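Local coordinates for Mll3558 protein (Mesorhizobium loti, PDB 3RD6), which is of unknown function but belongs to the AHA1 family of Hsp90 ATPase activator homologues and probably binds a ligand or partner protein through its SRPBCC-type fold, at the interface of chains A and B. Coordinates in Å, arbitrary orientation; residue numbers count along the deposited sequence, not the author numbering. Chains: chain A/B, Mll3558 protein.

Contact 1: the interface of chains A and B. Residues chain A 54-55, 75-77; chain B 90.
B:Arg90, on strand 84-92 of its chain, reaches across to A:Gln75 and A:Gln77, two glutamines on strand 70-80 of chain A whose side-chain amide oxygens both accept a hydrogen bond from the same guanidinium nitrogen. NH1 donates to OE1 of A:Gln75 at 3.2 Å and also to OE1 of A:Gln77 at 3.2 Å, the second bond being the straighter at its hydrogen. Both oxygens lie at the edge of the guanidinium group, in its plane, as its N-H bonds require. The amides are turned differently: that of A:Gln75 stands 70° from the guanidinium plane and its oxygen is met with the donor moderately tilted from the carbonyl plane, whereas the oxygen of A:Gln77 is met from above its carbonyl plane, off any lone pair. A:Gln75 gets there with an extended chain, while A:Gln77 bends at its second torsion (chi2 -64°) and lays OE1 alongside the arginine's aliphatic stem, 3.4 Å from CG of B:Arg90. Beyond the stem, CG1 of A:Val54 packs 3.8 Å from NE of B:Arg90, and CA of A:Gly55 lies 3.8 Å from NH2, at a positive phi (91°) that glycine adopts readily. Neutral glutamines suit the place by offering carbonyl oxygens to a cation without a counter-charge. The patch thus ties strand 70-80 and the loop at A:Val54 and A:Gly55 of one copy to strand 84-92 of the other, in an interface that may serve dimerisation.

Contact 2: the interface of chains A and B. Residues chain A 3, 126; chain B 80, 83-84.
This is a polar, salt-bridged patch of a two-fold symmetric interface between two copies of an AHA1-family protein, and it joins the N-terminal segment and a loop of chain A to the turn between strands 69-80 and 84-92 of chain B; whether the pair forms in solution the structure alone does not show. A:Asp126 and B:Arg84 approach from opposite directions and meet end-on in a paired salt bridge. NH1 of the guanidinium donates to carboxylate oxygen OD1 of A:Asp126 at 3.1 Å, and NH2 donates to OD2 at 3.1 Å. The two groups are not quite coplanar, their planes lying 31° apart, and both oxygens are met from above the carboxylate plane. An arginine suits this place because its two terminal nitrogens can hold both oxygens at once and restrain the carboxylate from turning; its chain folds at the third torsion (chi3 69°) to bring that end round. An alanine in place of A:Asp126 would probably leave the guanidinium of B:Arg84 without its charge partner here and free to swing.

Beside this bridge, the imidazole of A:His3 is met by two partners from the same side of its ring. Methyl CG1 of B:Val80 sits over the centre of that face, 3.7 Å from the ring centroid of A:His3, in a CH-pi contact well served by a compact branched residue. B:Gln83 comes in lower down, beyond the ring's ND1 corner, with its amide almost perpendicular to the imidazole (88°). A weak, bent hydrogen bond runs from ND1 of A:His3 to the amide oxygen OE1 of B:Gln83 at 3.0 Å; the oxygen stands well out of the ring plane, which fits that weakness. The extended chain of B:Gln83 carries its amide out to the ring. If the imidazole were protonated, its NE2 would lie 5.3 Å from NH2 of B:Arg84, a proximity of like charges that the carboxylate of A:Asp126 would probably ease.

Contact 1: the interface of chains A and B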
ATOM      1  N   VAL A  54       3.956  -1.634 -13.161  1.00 24.59           N
ATOM      2  CA  VAL A  54       2.757  -1.542 -12.339  1.00 27.69           C
ATOM      3  C   VAL A  54       2.183  -2.954 -12.299  1.00 35.07           C
ATOM      4  O   VAL A  54       2.096  -3.612 -13.322  1.00 30.84           O
ATOM      5  CB  VAL A  54       1.700  -0.593 -12.955  1.00 34.04           C
ATOM      6  CG1 VAL A  54       0.504  -0.454 -12.004  1.00 20.92           C
ATOM      7  CG2 VAL A  54       2.321   0.766 -13.248  1.00 31.40           C
ATOM      8  N   GLY A  55       1.792  -3.418 -11.120  1.00 29.37           N
ATOM      9  CA  GLY A  55       1.257  -4.763 -11.009  1.00 32.28           C
ATOM     10  C   GLY A  55       2.382  -5.739 -10.710  1.00 28.80           C
ATOM     11  O   GLY A  55       2.172  -6.829 -10.183  1.00 33.82           O
ATOM     12  N   GLN A  75       4.535  -4.530  -4.066  1.00 25.19           N
ATOM     13  CA  GLN A  75       3.902  -4.527  -5.386  1.00 16.91           C
ATOM     14  C   GLN A  75       3.849  -3.096  -5.909  1.00 18.17           C
ATOM     15  O   GLN A  75       3.468  -2.191  -5.177  1.00 25.68           O
ATOM     16  CB  GLN A  75       2.482  -5.083  -5.340  1.00 27.11           C
ATOM     17  CG  GLN A  75       2.026  -5.584  -6.715  1.00 39.15           C
ATOM     18  CD  GLN A  75       0.525  -5.823  -6.838  1.00 36.48           C
ATOM     19  OE1 GLN A  75      -0.276  -4.881  -6.824  1.00 41.53           O
ATOM     20  NE2 GLN A  75       0.138  -7.099  -6.971  1.00 35.54           N
ATOM     21  N   PHE A  76       4.242  -2.887  -7.162  1.00 23.33           N
ATOM     22  CA  PHE A  76       4.237  -1.550  -7.728  1.00 23.03           C
ATOM     23  C   PHE A  76       2.826  -1.136  -8.062  1.00 24.31           C
ATOM     24  O   PHE A  76       2.080  -1.890  -8.671  1.00 22.69           O
ATOM     25  CB  PHE A  76       5.181  -1.486  -8.951  1.00 12.23           C
ATOM     26  CG  PHE A  76       6.614  -1.555  -8.579  1.00 24.75           C
ATOM     27  CD1 PHE A  76       7.216  -0.479  -7.944  1.00 18.01           C
ATOM     28  CD2 PHE A  76       7.327  -2.729  -8.728  1.00 16.44           C
ATOM     29  CE1 PHE A  76       8.512  -0.574  -7.447  1.00 30.76           C
ATOM     30  CE2 PHE A  76       8.634  -2.839  -8.229  1.00 21.63           C
ATOM     31  CZ  PHE A  76       9.226  -1.774  -7.588  1.00 20.66           C
ATOM     32  N   GLN A  77       2.468   0.069  -7.633  1.00 21.67           N
ATOM     33  CA  GLN A  77       1.120   0.611  -7.834  1.00 23.20           C
ATOM     34  C   GLN A  77       1.058   1.678  -8.920  1.00 21.21           C
ATOM     35  O   GLN A  77       0.020   1.883  -9.559  1.00 34.80           O
ATOM     36  CB  GLN A  77       0.574   1.245  -6.521  1.00 25.64           C
ATOM     37  CG  GLN A  77       0.513   0.348  -5.286  1.00 20.51           C
ATOM     38  CD  GLN A  77      -0.427  -0.816  -5.445  1.00 32.97           C
ATOM     39  OE1 GLN A  77      -1.521  -0.664  -5.989  1.00 30.80           O
ATOM     40  NE2 GLN A  77      -0.020  -1.987  -4.951  1.00 26.05           N
TER
ATOM     41  N   ARG B  90      -5.457   0.356  -5.812  1.00 25.90           N
ATOM     42  CA  ARG B  90      -5.291   1.461  -6.706  1.00 32.63           C
ATOM     43  C   ARG B  90      -6.541   1.541  -7.552  1.00 33.04           C
ATOM     44  O   ARG B  90      -7.185   0.546  -7.828  1.00 28.83           O
ATOM     45  CB  ARG B  90      -4.028   1.273  -7.562  1.00 24.18           C
ATOM     46  CG  ARG B  90      -3.935  -0.035  -8.277  1.00 31.86           C
ATOM     47  CD  ARG B  90      -2.722  -0.054  -9.176  1.00 28.94           C
ATOM     48  NE  ARG B  90      -2.692  -1.209 -10.080  1.00 25.17           N
ATOM     49  CZ  ARG B  90      -2.297  -2.425  -9.732  1.00 25.97           C
ATOM     50  NH1 ARG B  90      -1.888  -2.679  -8.502  1.00 25.01           N
ATOM     51  NH2 ARG B  90      -2.306  -3.383 -10.626  1.00 19.58           N
TER

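Contact 2: the interface of chains A and B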
ATOM      1  N   HIS A   3      -5.502  -7.143  19.442  1.00 61.01           N
ATOM      2  CA  HIS A   3      -4.662  -6.643  18.313  1.00 64.80           C
ATOM      3  C   HIS A   3      -4.690  -5.115  18.182  1.00 64.14           C
ATOM      4  O   HIS A   3      -5.706  -4.474  18.459  1.00 64.49           O
ATOM      5  CB  HIS A   3      -5.116  -7.290  17.002  1.00 64.00           C
ATOM      6  CG  HIS A   3      -4.859  -8.763  16.942  1.00 69.46           C
ATOM      7  ND1 HIS A   3      -5.590  -9.678  17.674  1.00 72.67           N
ATOM      8  CD2 HIS A   3      -3.930  -9.474  16.266  1.00 72.01           C
ATOM      9  CE1 HIS A   3      -5.119 -10.890  17.444  1.00 67.25           C
ATOM     10  NE2 HIS A   3      -4.112 -10.797  16.593  1.00 69.57           N
ATOM     11  N   ASP A 126       0.419  -4.988  15.845  1.00 57.35           N
ATOM     12  CA  ASP A 126       0.367  -5.478  17.208  1.00 63.26           C
ATOM     13  C   ASP A 126       1.555  -5.178  18.094  1.00 66.17           C
ATOM     14  O   ASP A 126       2.548  -5.904  18.097  1.00 72.92           O
ATOM     15  CB  ASP A 126       0.077  -6.981  17.174  1.00 61.21           C
ATOM     16  CG  ASP A 126      -1.213  -7.295  16.430  1.00 67.02           C
ATOM     17  OD1 ASP A 126      -2.195  -6.548  16.631  1.00 66.66           O
ATOM     18  OD2 ASP A 126      -1.255  -8.273  15.650  1.00 65.70           O
TER
ATOM     19  N   VAL B  80      -6.620 -10.435  10.051  1.00 49.25           N
ATOM     20  CA  VAL B  80      -6.812 -10.936  11.424  1.00 49.23           C
ATOM     21  C   VAL B  80      -8.280 -11.351  11.578  1.00 53.84           C
ATOM     22  O   VAL B  80      -9.145 -10.498  11.827  1.00 45.93           O
ATOM     23  CB  VAL B  80      -6.503  -9.862  12.503  1.00 51.51           C
ATOM     24  CG1 VAL B  80      -6.711 -10.440  13.893  1.00 43.68           C
ATOM     25  CG2 VAL B  80      -5.069  -9.367  12.350  1.00 51.93           C
ATOM     26  N   GLN B  83     -11.206  -9.467  13.187  1.00 59.15           N
ATOM     27  CA  GLN B  83     -10.642  -8.295  13.843  1.00 53.93           C
ATOM     28  C   GLN B  83     -10.018  -7.254  12.912  1.00 51.08           C
ATOM     29  O   GLN B  83     -10.327  -6.048  12.996  1.00 40.39           O
ATOM     30  CB  GLN B  83      -9.591  -8.742  14.861  1.00 48.90           C
ATOM     31  CG  GLN B  83     -10.068  -9.832  15.825  1.00 55.22           C
ATOM     32  CD  GLN B  83      -9.023 -10.203  16.868  1.00 62.97           C
ATOM     33  OE1 GLN B  83      -8.534  -9.343  17.603  1.00 64.56           O
ATOM     34  NE2 GLN B  83      -8.680 -11.485  16.939  1.00 68.31           N
ATOM     35  N   ARG B  84      -9.143  -7.717  12.020  1.00 49.90           N
ATOM     36  CA  ARG B  84      -8.437  -6.801  11.132  1.00 43.39           C
ATOM     37  C   ARG B  84      -8.284  -7.184   9.671  1.00 43.05           C
ATOM     38  O   ARG B  84      -8.003  -8.331   9.327  1.00 35.69           O
ATOM     39  CB  ARG B  84      -7.041  -6.526  11.712  1.00 42.44           C
ATOM     40  CG  ARG B  84      -6.217  -5.554  10.923  1.00 35.62           C
ATOM     41  CD  ARG B  84      -4.984  -5.151  11.681  1.00 38.58           C
ATOM     42  NE  ARG B  84      -4.024  -6.236  11.818  1.00 42.09           N
ATOM     43  CZ  ARG B  84      -3.267  -6.405  12.896  1.00 49.67           C
ATOM     44  NH1 ARG B  84      -3.386  -5.554  13.914  1.00 37.20           N
ATOM     45  NH2 ARG B  84      -2.395  -7.411  12.953  1.00 35.26           N
TER

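About 25 Å separates the C-alpha centres of contact 1 and contact 2, so the two brace the interface at well-spaced points. They share no residue, but they draw on the same hairpin: its first strand gives chain A's glutamines to contact 1 and chain B's valine to contact 2, while the strand beginning at residue 84 supplies B:Arg90 to contact 1 and B:Arg84 to contact 2, two different arginines. Because the interface is two-fold symmetric, each contact recurs with the chains exchanged, and each copy's hairpin therefore takes part in both kinds of contact. Such spacing would be expected to resist rocking of one copy against the other.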